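Local coordinates for protein TRUD (Uncultured prochloron sp. 06037a, PDB 4BS9) that heterocyclises residues of cyanobactin precursor peptides on the trunkamide pathway, acting as a processive adenylase of the YcaO cyclodehydratase family that also carries bound zinc, at the zinc ion site and the interface of chains A and B. Residues are numbered along the deposited sequence; one frame, centred on the assembly and turned at random. Chains: chain A/B, TRUD.

Contact 1: the zinc ion site. Residues chain A 176, 208-209, 211-212, 315, 318, 320-322. With ZN (zinc ion), chain C.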
ATOM      1  N   ASN A 176     -23.242 -27.682   1.335  1.00 59.29           N
ATOM      2  CA  ASN A 176     -21.838 -28.048   1.451  1.00 57.67           C
ATOM      3  C   ASN A 176     -21.628 -29.565   1.579  1.00 62.27           C
ATOM      4  O   ASN A 176     -20.697 -30.108   0.979  1.00 63.13           O
ATOM      5  CB  ASN A 176     -21.260 -27.337   2.670  1.00 56.25           C
ATOM      6  CG  ASN A 176     -19.760 -27.421   2.739  1.00 54.42           C
ATOM      7  OD1 ASN A 176     -19.071 -26.961   1.845  1.00 54.62           O
ATOM      8  ND2 ASN A 176     -19.249 -27.973   3.823  1.00 53.52           N
ATOM      9  N   GLY A 208     -11.206 -25.053  -0.029  1.00 61.94           N
ATOM     10  CA  GLY A 208     -11.863 -25.214   1.266  1.00 61.04           C
ATOM     11  C   GLY A 208     -13.324 -25.543   1.085  1.00 61.07           C
ATOM     12  O   GLY A 208     -13.863 -25.424  -0.022  1.00 59.08           O
ATOM     13  N   CYS A 209     -13.975 -25.992   2.153  1.00 61.63           N
ATOM     14  CA  CYS A 209     -15.420 -26.152   2.079  1.00 59.57           C
ATOM     15  C   CYS A 209     -16.041 -24.876   2.655  1.00 56.81           C
ATOM     16  O   CYS A 209     -15.322 -23.985   3.122  1.00 54.29           O
ATOM     17  CB  CYS A 209     -15.859 -27.419   2.806  1.00 60.36           C
ATOM     18  SG  CYS A 209     -15.924 -27.205   4.569  1.00 64.29           S
ATOM     19  N   HIS A 211     -17.756 -24.627   5.380  1.00 58.28           N
ATOM     20  CA  HIS A 211     -17.369 -24.667   6.796  1.00 58.60           C
ATOM     21  C   HIS A 211     -15.941 -24.144   7.079  1.00 60.93           C
ATOM     22  O   HIS A 211     -15.662 -23.625   8.180  1.00 64.83           O
ATOM     23  CB  HIS A 211     -17.564 -26.078   7.360  1.00 57.47           C
ATOM     24  CG  HIS A 211     -17.472 -26.146   8.844  1.00 59.47           C
ATOM     25  ND1 HIS A 211     -17.382 -27.338   9.524  1.00 59.96           N
ATOM     26  CD2 HIS A 211     -17.396 -25.166   9.782  1.00 58.98           C
ATOM     27  CE1 HIS A 211     -17.266 -27.091  10.819  1.00 60.69           C
ATOM     28  NE2 HIS A 211     -17.280 -25.781  11.000  1.00 59.44           N
ATOM     29  N   CYS A 212     -15.041 -24.240   6.105  1.00 60.42           N
ATOM     30  CA  CYS A 212     -13.726 -23.600   6.268  1.00 61.51           C
ATOM     31  C   CYS A 212     -13.915 -22.099   6.400  1.00 59.20           C
ATOM     32  O   CYS A 212     -13.328 -21.432   7.269  1.00 56.52           O
ATOM     33  CB  CYS A 212     -12.799 -23.932   5.094  1.00 62.68           C
ATOM     34  SG  CYS A 212     -12.312 -25.675   5.047  1.00 64.02           S
ATOM     35  N   ARG A 315      -8.872 -25.507   5.633  1.00 63.85           N
ATOM     36  CA  ARG A 315      -8.399 -25.749   6.989  1.00 62.72           C
ATOM     37  C   ARG A 315      -8.105 -27.223   7.194  1.00 63.12           C
ATOM     38  O   ARG A 315      -9.012 -28.036   7.193  1.00 63.61           O
ATOM     39  CB  ARG A 315      -9.444 -25.272   7.996  1.00 61.64           C
ATOM     40  CG  ARG A 315      -9.563 -23.764   8.066  1.00 60.00           C
ATOM     41  CD  ARG A 315     -10.530 -23.299   9.143  1.00 59.90           C
ATOM     42  NE  ARG A 315      -9.997 -23.413  10.507  1.00 61.37           N
ATOM     43  CZ  ARG A 315     -10.497 -24.199  11.470  1.00 64.18           C
ATOM     44  NH1 ARG A 315     -11.562 -24.961  11.244  1.00 67.70           N
ATOM     45  NH2 ARG A 315      -9.942 -24.225  12.680  1.00 64.68           N
ATOM     46  N   CYS A 318     -10.490 -29.098   9.444  1.00 55.30           N
ATOM     47  CA  CYS A 318     -11.864 -28.767   9.287  1.00 57.71           C
ATOM     48  C   CYS A 318     -12.673 -29.981   9.645  1.00 59.73           C
ATOM     49  O   CYS A 318     -12.493 -31.029   9.038  1.00 65.35           O
ATOM     50  CB  CYS A 318     -12.148 -28.382   7.850  1.00 60.49           C
ATOM     51  SG  CYS A 318     -13.901 -28.180   7.620  1.00 62.62           S
ATOM     52  N   THR A 320     -15.667 -30.747   8.909  1.00 59.50           N
ATOM     53  CA  THR A 320     -16.440 -31.228   7.770  1.00 62.50           C
ATOM     54  C   THR A 320     -15.572 -31.853   6.658  1.00 64.40           C
ATOM     55  O   THR A 320     -15.829 -32.983   6.255  1.00 68.82           O
ATOM     56  CB  THR A 320     -17.337 -30.116   7.185  1.00 61.41           C
ATOM     57  OG1 THR A 320     -18.272 -29.697   8.177  1.00 60.67           O
ATOM     58  CG2 THR A 320     -18.108 -30.614   6.006  1.00 63.34           C
ATOM     59  N   CYS A 321     -14.570 -31.135   6.156  1.00 63.89           N
ATOM     60  CA  CYS A 321     -13.798 -31.636   5.016  1.00 65.54           C
ATOM     61  C   CYS A 321     -12.338 -31.998   5.333  1.00 64.78           C
ATOM     62  O   CYS A 321     -11.566 -32.258   4.424  1.00 64.95           O
ATOM     63  CB  CYS A 321     -13.852 -30.627   3.876  1.00 66.50           C
ATOM     64  SG  CYS A 321     -12.645 -29.301   4.030  1.00 65.57           S
ATOM     65  N   GLY A 322     -11.980 -32.054   6.608  1.00 63.90           N
ATOM     66  CA  GLY A 322     -10.607 -32.331   7.007  1.00 65.13           C
ATOM     67  C   GLY A 322     -10.514 -33.356   8.121  1.00 66.66           C
ATOM     68  O   GLY A 322     -11.329 -34.270   8.187  1.00 70.39           O
TER
HETATM   69 ZN    ZN C1782     -13.716 -27.585   5.322  1.00 54.37          ZN
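Two CxxC motifs, A:Cys209 to A:Cys212 and A:Cys318 to A:Cys321, form a four-cysteine zinc site, each SG lying 2.4 Å from ZN in a nearly regular tetrahedron. The site is of the structural type and probably joins helix 210-217 to the loop carrying the second motif. The SG/ZN/SG angles run from 104° between A:Cys212 and A:Cys321 to 113° between A:Cys209 and A:Cys212. The two cysteine side chains of each motif turn differently. A:Cys209 and A:Cys321 hold SG in the crowded position between backbone N and carbonyl carbon, A:Cys212 turns it beside its N, and A:Cys318 swings it anti to N (chi1 173°). Backbone N-H groups donate to the sulfurs of A:Cys212 and A:Cys318. The SG of A:Cys212 accepts from the N of A:Cys209, 3.4 Å away, and from the N of A:Arg315 at 3.5 Å. The N of A:Cys321 points almost straight at the SG of A:Cys318, 3.4 Å away. The amide ND2 of A:Asn176, from helix 172-182, donates to the SG of A:Cys209 over 3.5 Å, nearly in its own amide plane. Such donors would probably temper the thiolate charge. In the second shell, the imidazole ND1 of A:His211 hydrogen-bonds the hydroxyl OG1 of A:Thr320 at 2.9 Å, tying one motif to the other.

Contact 2: the interface of chains A and B. Residues chain A 227, 230-231, 234; chain B 15, 17-18, 23.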
ATOM      1  N   VAL A 227     -26.091 -11.348  19.672  1.00 89.70           N
ATOM      2  CA  VAL A 227     -27.498 -10.956  19.630  1.00 91.35           C
ATOM      3  C   VAL A 227     -28.354 -12.209  19.508  1.00 92.50           C
ATOM      4  O   VAL A 227     -29.361 -12.358  20.202  1.00 93.49           O
ATOM      5  CB  VAL A 227     -27.813 -10.007  18.451  1.00 87.69           C
ATOM      6  CG1 VAL A 227     -29.300  -9.675  18.413  1.00 90.17           C
ATOM      7  CG2 VAL A 227     -27.016  -8.720  18.566  1.00 86.71           C
ATOM      8  N   GLN A 230     -28.594 -14.065  22.802  1.00 97.72           N
ATOM      9  CA  GLN A 230     -29.511 -13.352  23.693  1.00 99.32           C
ATOM     10  C   GLN A 230     -30.965 -13.494  23.268  1.00100.67           C
ATOM     11  O   GLN A 230     -31.850 -13.596  24.118  1.00106.76           O
ATOM     12  CB  GLN A 230     -29.170 -11.868  23.753  1.00 97.21           C
ATOM     13  CG  GLN A 230     -27.912 -11.531  24.525  1.00 95.65           C
ATOM     14  CD  GLN A 230     -27.434 -10.126  24.224  1.00 93.58           C
ATOM     15  OE1 GLN A 230     -26.702  -9.909  23.264  1.00 91.06           O
ATOM     16  NE2 GLN A 230     -27.852  -9.165  25.035  1.00 96.55           N
ATOM     17  N   LYS A 231     -31.207 -13.484  21.963  1.00 98.66           N
ATOM     18  CA  LYS A 231     -32.548 -13.699  21.428  1.00101.63           C
ATOM     19  C   LYS A 231     -33.067 -15.106  21.744  1.00107.55           C
ATOM     20  O   LYS A 231     -34.228 -15.266  22.108  1.00112.19           O
ATOM     21  CB  LYS A 231     -32.572 -13.475  19.915  1.00 97.11           C
ATOM     22  CG  LYS A 231     -33.964 -13.547  19.316  1.00 97.39           C
ATOM     23  CD  LYS A 231     -33.938 -13.084  17.884  1.00 94.83           C
ATOM     24  CE  LYS A 231     -35.321 -13.100  17.260  1.00 97.25           C
ATOM     25  NZ  LYS A 231     -35.210 -12.715  15.819  1.00 96.31           N
ATOM     26  N   LEU A 234     -34.050 -15.768  25.468  1.00131.36           N
ATOM     27  CA  LEU A 234     -35.348 -15.168  25.727  1.00137.21           C
ATOM     28  C   LEU A 234     -36.506 -16.036  25.215  1.00140.91           C
ATOM     29  O   LEU A 234     -37.606 -15.982  25.776  1.00144.64           O
ATOM     30  CB  LEU A 234     -35.407 -13.772  25.082  1.00134.02           C
ATOM     31  CG  LEU A 234     -36.040 -12.671  25.932  1.00138.69           C
ATOM     32  CD1 LEU A 234     -35.109 -12.249  27.063  1.00140.37           C
ATOM     33  CD2 LEU A 234     -36.404 -11.481  25.057  1.00135.56           C
TER
ATOM     34  N   GLU B  15     -33.508  -5.456  16.280  1.00 73.27           N
ATOM     35  CA  GLU B  15     -33.707  -6.626  17.118  1.00 75.13           C
ATOM     36  C   GLU B  15     -33.821  -6.154  18.560  1.00 75.63           C
ATOM     37  O   GLU B  15     -32.857  -5.638  19.131  1.00 79.86           O
ATOM     38  CB  GLU B  15     -32.549  -7.605  16.947  1.00 78.52           C
ATOM     39  CG  GLU B  15     -32.879  -9.025  17.370  1.00 86.49           C
ATOM     40  CD  GLU B  15     -33.958  -9.679  16.508  1.00 91.71           C
ATOM     41  OE1 GLU B  15     -33.768  -9.822  15.275  1.00 87.85           O
ATOM     42  OE2 GLU B  15     -35.006 -10.070  17.073  1.00 99.70           O
ATOM     43  N   ILE B  17     -34.293  -6.828  22.440  1.00 77.63           N
ATOM     44  CA  ILE B  17     -34.094  -7.859  23.447  1.00 81.97           C
ATOM     45  C   ILE B  17     -34.641  -7.353  24.752  1.00 83.28           C
ATOM     46  O   ILE B  17     -34.019  -6.560  25.439  1.00 79.19           O
ATOM     47  CB  ILE B  17     -32.627  -8.243  23.538  1.00 84.76           C
ATOM     48  CG1 ILE B  17     -32.264  -8.917  22.219  1.00 86.51           C
ATOM     49  CG2 ILE B  17     -32.383  -9.167  24.726  1.00 88.52           C
ATOM     50  CD1 ILE B  17     -30.792  -9.153  22.023  1.00 91.24           C
ATOM     51  N   GLU B  18     -35.790  -7.909  25.102  1.00 92.44           N
ATOM     52  CA  GLU B  18     -36.869  -7.162  25.722  1.00 96.80           C
ATOM     53  C   GLU B  18     -36.518  -6.150  26.794  1.00 98.47           C
ATOM     54  O   GLU B  18     -36.665  -4.960  26.548  1.00111.64           O
ATOM     55  CB  GLU B  18     -37.982  -8.086  26.226  1.00103.96           C
ATOM     56  CG  GLU B  18     -39.220  -7.348  26.741  1.00108.81           C
ATOM     57  CD  GLU B  18     -39.611  -6.123  25.903  1.00108.67           C
ATOM     58  OE1 GLU B  18     -39.498  -6.160  24.655  1.00109.17           O
ATOM     59  OE2 GLU B  18     -40.042  -5.110  26.498  1.00110.86           O
ATOM     60  N   TYR B  23     -30.818  -3.585  19.358  1.00 67.62           N
ATOM     61  CA  TYR B  23     -29.680  -3.634  18.478  1.00 64.93           C
ATOM     62  C   TYR B  23     -30.141  -3.212  17.100  1.00 64.14           C
ATOM     63  O   TYR B  23     -31.176  -3.668  16.630  1.00 64.85           O
ATOM     64  CB  TYR B  23     -29.118  -5.041  18.436  1.00 65.67           C
ATOM     65  CG  TYR B  23     -28.543  -5.518  19.742  1.00 68.37           C
ATOM     66  CD1 TYR B  23     -29.357  -6.034  20.726  1.00 71.45           C
ATOM     67  CD2 TYR B  23     -27.179  -5.467  19.990  1.00 69.05           C
ATOM     68  CE1 TYR B  23     -28.830  -6.484  21.924  1.00 74.23           C
ATOM     69  CE2 TYR B  23     -26.642  -5.924  21.182  1.00 69.73           C
ATOM     70  CZ  TYR B  23     -27.475  -6.435  22.142  1.00 73.21           C
ATOM     71  OH  TYR B  23     -26.986  -6.889  23.345  1.00 75.93           O
TER
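Helix 222-234 of chain A lies against strands 13-17 and 21-26 of chain B, which belong to the winged helix-turn-helix family region, as one patch of the two-fold interface in the deposited dimer, which may be the functional one. A:Val227 divides its branches: CG2 comes over one face of the B:Tyr23 ring near CD2, 3.8 Å from the centroid and displaced toward the rim, whereas CG1, anti to the backbone N, rests obliquely against CG of B:Glu15 and CD1 of B:Ile17. One turn further on, A:Gln230 crosses B:Ile17 at about a right angle, with its CB 3.6 Å from the isoleucine CD1. Its carboxamide stands almost perpendicular to the tyrosine ring, the planes 89° apart, and NE2 donates to the phenol OH of B:Tyr23 at 3.0 Å, close to the amide plane. The carboxamide OE1 is also 3.0 Å from that OH and may alternatively accept the phenol hydrogen. A:Lys231 extends fully from a chi1 of -174° and crosses B:Glu15, whose chain bends at chi2 to present its carboxylate. Their salt bridge has weak hydrogen-bond geometry. The ammonium NZ of A:Lys231 lies 2.9 Å from OE2 of B:Glu15 and 3.3 Å from the same carboxylate's OE1.

Contact 3: the interface of chains A and B. Residues chain A 266, 270, 273, 298, 300, 307; chain B 300, 302-303, 305-306.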
ATOM      1  N   TRP A 266     -21.841  -9.501 -13.280  1.00 55.68           N
ATOM      2  CA  TRP A 266     -20.472  -9.770 -12.927  1.00 56.09           C
ATOM      3  C   TRP A 266     -20.250 -11.251 -12.682  1.00 56.88           C
ATOM      4  O   TRP A 266     -19.244 -11.811 -13.100  1.00 61.31           O
ATOM      5  CB  TRP A 266     -20.134  -8.996 -11.675  1.00 56.49           C
ATOM      6  CG  TRP A 266     -18.728  -9.107 -11.235  1.00 60.48           C
ATOM      7  CD1 TRP A 266     -17.637  -9.429 -11.996  1.00 62.02           C
ATOM      8  CD2 TRP A 266     -18.237  -8.859  -9.919  1.00 62.58           C
ATOM      9  NE1 TRP A 266     -16.494  -9.411 -11.224  1.00 62.54           N
ATOM     10  CE2 TRP A 266     -16.838  -9.068  -9.944  1.00 62.30           C
ATOM     11  CE3 TRP A 266     -18.848  -8.510  -8.712  1.00 61.27           C
ATOM     12  CZ2 TRP A 266     -16.048  -8.932  -8.814  1.00 61.24           C
ATOM     13  CZ3 TRP A 266     -18.064  -8.367  -7.596  1.00 61.87           C
ATOM     14  CH2 TRP A 266     -16.677  -8.577  -7.651  1.00 62.66           C
ATOM     15  N   GLU A 270     -17.895 -14.211 -14.463  1.00 54.27           N
ATOM     16  CA  GLU A 270     -16.971 -15.037 -13.723  1.00 55.18           C
ATOM     17  C   GLU A 270     -17.222 -16.526 -13.917  1.00 54.76           C
ATOM     18  O   GLU A 270     -16.289 -17.303 -14.090  1.00 55.77           O
ATOM     19  CB  GLU A 270     -17.036 -14.678 -12.241  1.00 56.69           C
ATOM     20  CG  GLU A 270     -16.379 -13.362 -11.903  1.00 57.67           C
ATOM     21  CD  GLU A 270     -14.953 -13.348 -12.339  1.00 64.31           C
ATOM     22  OE1 GLU A 270     -14.290 -14.410 -12.240  1.00 75.97           O
ATOM     23  OE2 GLU A 270     -14.493 -12.291 -12.813  1.00 71.11           O
ATOM     24  N   LYS A 273     -15.781 -17.615 -17.175  1.00 61.53           N
ATOM     25  CA  LYS A 273     -14.322 -17.767 -17.039  1.00 61.85           C
ATOM     26  C   LYS A 273     -13.952 -19.101 -16.417  1.00 61.89           C
ATOM     27  O   LYS A 273     -13.074 -19.793 -16.936  1.00 63.77           O
ATOM     28  CB  LYS A 273     -13.748 -16.705 -16.124  1.00 62.14           C
ATOM     29  CG  LYS A 273     -13.693 -15.297 -16.653  1.00 62.13           C
ATOM     30  CD  LYS A 273     -12.889 -14.509 -15.643  1.00 63.43           C
ATOM     31  CE  LYS A 273     -12.993 -13.027 -15.867  1.00 67.23           C
ATOM     32  NZ  LYS A 273     -12.408 -12.309 -14.709  1.00 69.33           N
ATOM     33  N   PHE A 298     -14.717 -12.027  -3.554  1.00 62.71           N
ATOM     34  CA  PHE A 298     -14.560 -10.633  -3.927  1.00 61.77           C
ATOM     35  C   PHE A 298     -15.744  -9.871  -3.390  1.00 60.10           C
ATOM     36  O   PHE A 298     -16.869 -10.330  -3.512  1.00 60.89           O
ATOM     37  CB  PHE A 298     -14.510 -10.465  -5.438  1.00 60.98           C
ATOM     38  CG  PHE A 298     -13.150 -10.647  -6.015  1.00 60.99           C
ATOM     39  CD1 PHE A 298     -12.222  -9.619  -5.951  1.00 62.17           C
ATOM     40  CD2 PHE A 298     -12.794 -11.840  -6.637  1.00 62.52           C
ATOM     41  CE1 PHE A 298     -10.952  -9.777  -6.481  1.00 62.52           C
ATOM     42  CE2 PHE A 298     -11.523 -12.008  -7.159  1.00 63.20           C
ATOM     43  CZ  PHE A 298     -10.602 -10.975  -7.079  1.00 62.07           C
ATOM     44  N   PHE A 300     -17.527  -6.028  -3.608  1.00 60.80           N
ATOM     45  CA  PHE A 300     -17.609  -4.801  -4.378  1.00 60.01           C
ATOM     46  C   PHE A 300     -18.588  -3.875  -3.656  1.00 59.01           C
ATOM     47  O   PHE A 300     -19.797  -4.086  -3.708  1.00 57.59           O
ATOM     48  CB  PHE A 300     -18.084  -5.134  -5.797  1.00 61.03           C
ATOM     49  CG  PHE A 300     -18.021  -3.985  -6.769  1.00 60.52           C
ATOM     50  CD1 PHE A 300     -17.531  -2.738  -6.407  1.00 58.86           C
ATOM     51  CD2 PHE A 300     -18.434  -4.183  -8.079  1.00 61.60           C
ATOM     52  CE1 PHE A 300     -17.473  -1.710  -7.321  1.00 60.51           C
ATOM     53  CE2 PHE A 300     -18.363  -3.162  -9.005  1.00 62.56           C
ATOM     54  CZ  PHE A 300     -17.878  -1.919  -8.621  1.00 62.68           C
ATOM     55  N   LEU A 307     -13.171  -2.376  -4.193  1.00 65.67           N
ATOM     56  CA  LEU A 307     -13.079  -3.786  -4.572  1.00 63.44           C
ATOM     57  C   LEU A 307     -12.004  -4.504  -3.757  1.00 62.54           C
ATOM     58  O   LEU A 307     -10.848  -4.074  -3.685  1.00 60.62           O
ATOM     59  CB  LEU A 307     -12.776  -3.929  -6.058  1.00 63.00           C
ATOM     60  CG  LEU A 307     -12.863  -5.361  -6.583  1.00 62.59           C
ATOM     61  CD1 LEU A 307     -14.307  -5.832  -6.592  1.00 61.54           C
ATOM     62  CD2 LEU A 307     -12.270  -5.459  -7.981  1.00 66.10           C
TER
ATOM     63  N   PHE B 300     -12.545  -0.539 -14.103  1.00 60.80           N
ATOM     64  CA  PHE B 300     -12.846  -1.849 -13.558  1.00 60.01           C
ATOM     65  C   PHE B 300     -12.371  -2.886 -14.578  1.00 59.01           C
ATOM     66  O   PHE B 300     -13.007  -3.077 -15.612  1.00 57.59           O
ATOM     67  CB  PHE B 300     -14.356  -1.950 -13.308  1.00 61.03           C
ATOM     68  CG  PHE B 300     -14.790  -3.180 -12.555  1.00 60.52           C
ATOM     69  CD1 PHE B 300     -13.881  -4.121 -12.093  1.00 58.86           C
ATOM     70  CD2 PHE B 300     -16.138  -3.366 -12.282  1.00 61.60           C
ATOM     71  CE1 PHE B 300     -14.305  -5.229 -11.395  1.00 60.51           C
ATOM     72  CE2 PHE B 300     -16.568  -4.466 -11.568  1.00 62.56           C
ATOM     73  CZ  PHE B 300     -15.645  -5.401 -11.122  1.00 62.68           C
ATOM     74  N   GLN B 302     -11.751  -6.313 -16.288  1.00 58.29           N
ATOM     75  CA  GLN B 302     -12.551  -7.533 -16.288  1.00 57.81           C
ATOM     76  C   GLN B 302     -11.700  -8.767 -16.360  1.00 57.66           C
ATOM     77  O   GLN B 302     -12.166  -9.863 -16.088  1.00 58.04           O
ATOM     78  CB  GLN B 302     -13.545  -7.520 -17.453  1.00 59.50           C
ATOM     79  CG  GLN B 302     -14.490  -6.331 -17.431  1.00 59.30           C
ATOM     80  CD  GLN B 302     -15.359  -6.350 -16.200  1.00 60.27           C
ATOM     81  OE1 GLN B 302     -16.349  -7.086 -16.149  1.00 66.87           O
ATOM     82  NE2 GLN B 302     -14.980  -5.572 -15.181  1.00 60.20           N
ATOM     83  N   THR B 303     -10.449  -8.592 -16.741  1.00 61.43           N
ATOM     84  CA  THR B 303      -9.553  -9.724 -16.872  1.00 67.30           C
ATOM     85  C   THR B 303      -8.792  -9.963 -15.577  1.00 66.16           C
ATOM     86  O   THR B 303      -8.601 -11.111 -15.185  1.00 66.20           O
ATOM     87  CB  THR B 303      -8.611  -9.520 -18.059  1.00 70.28           C
ATOM     88  OG1 THR B 303      -7.894  -8.299 -17.883  1.00 74.40           O
ATOM     89  CG2 THR B 303      -9.431  -9.440 -19.360  1.00 70.75           C
ATOM     90  N   LEU B 305      -9.791  -8.215 -12.532  1.00 69.20           N
ATOM     91  CA  LEU B 305     -10.621  -7.816 -11.396  1.00 71.44           C
ATOM     92  C   LEU B 305      -9.978  -6.723 -10.524  1.00 73.22           C
ATOM     93  O   LEU B 305      -9.877  -6.848  -9.313  1.00 83.05           O
ATOM     94  CB  LEU B 305     -10.961  -9.049 -10.556  1.00 70.27           C
ATOM     95  CG  LEU B 305     -11.957 -10.051 -11.143  1.00 71.01           C
ATOM     96  CD1 LEU B 305     -12.669 -10.735  -9.988  1.00 70.99           C
ATOM     97  CD2 LEU B 305     -12.994  -9.438 -12.082  1.00 69.14           C
ATOM     98  N   GLU B 306      -9.527  -5.655 -11.149  1.00 72.03           N
ATOM     99  CA  GLU B 306      -8.898  -4.591 -10.423  1.00 70.96           C
ATOM    100  C   GLU B 306      -9.733  -3.348 -10.579  1.00 67.54           C
ATOM    101  O   GLU B 306     -10.121  -2.996 -11.696  1.00 67.53           O
ATOM    102  CB  GLU B 306      -7.513  -4.355 -10.975  1.00 77.47           C
ATOM    103  CG  GLU B 306      -6.801  -3.172 -10.333  1.00 84.72           C
ATOM    104  CD  GLU B 306      -5.410  -2.949 -10.903  1.00 89.41           C
ATOM    105  OE1 GLU B 306      -5.174  -3.411 -12.037  1.00 90.22           O
ATOM    106  OE2 GLU B 306      -4.559  -2.316 -10.228  1.00 91.50           O
TER
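The B:Phe300 ring carries the amide NE2 of B:Gln302 over the centre of one face, 3.5 Å above its plane, and sends its CZ over one face of A:Trp266 in an edge-to-face contact. This aromatic core sits at the two-fold interface of the YcaO-family heterocyclase as deposited, where helix 257-283 and strands 296-301 and 306-311 of chain A meet the end of strand 296-301 and the following loop of chain B. The two Phe300 rings, one from each chain, meet tip to tip and edge-to-face, with planes 75° apart and centroids separated by 5.1 Å. B:Leu305 wedges between flat groups: CD1 sits over a face of A:Phe298, 3.5 Å from its centroid, while CD2 lies in plane at the edge of A:Trp266, 3.6 Å from the indole NE1. A:Leu307 brings its CD2 to 4.0 Å from CE1 of B:Phe300. Beyond this core A:Lys273 reaches out, extended past CG, and its NZ donates to the backbone O of B:Gln302 at 2.8 Å, in the carbonyl plane. The same NZ bonds the syn lone pair of A:Glu270 OE2 at 2.8 Å. An alanine in place of A:Lys273 would remove both bonds and would probably leave the A:Glu270 carboxylate without its lysine partner beside the B:Leu305 methyls.

Contact 1 lies within one chain, whereas contacts 2 and 3 join the two copies. The centres of their C-alpha atoms are about 30 Å apart for contacts 1 and 2, 26 Å for contacts 1 and 3, and 38 Å for contacts 2 and 3. No residue is shared, yet the elements follow closely in sequence: helix 210-217 of contact 1 shortly precedes helix 222-234 of contact 2, and strand 306-311 of contact 3 precedes the second zinc motif. Zinc may therefore stabilise the chain A elements that enter both surfaces. Two-fold symmetry repeats contacts 2 and 3, with the Phe300 pair meeting itself across the axis, consistent with a dimer.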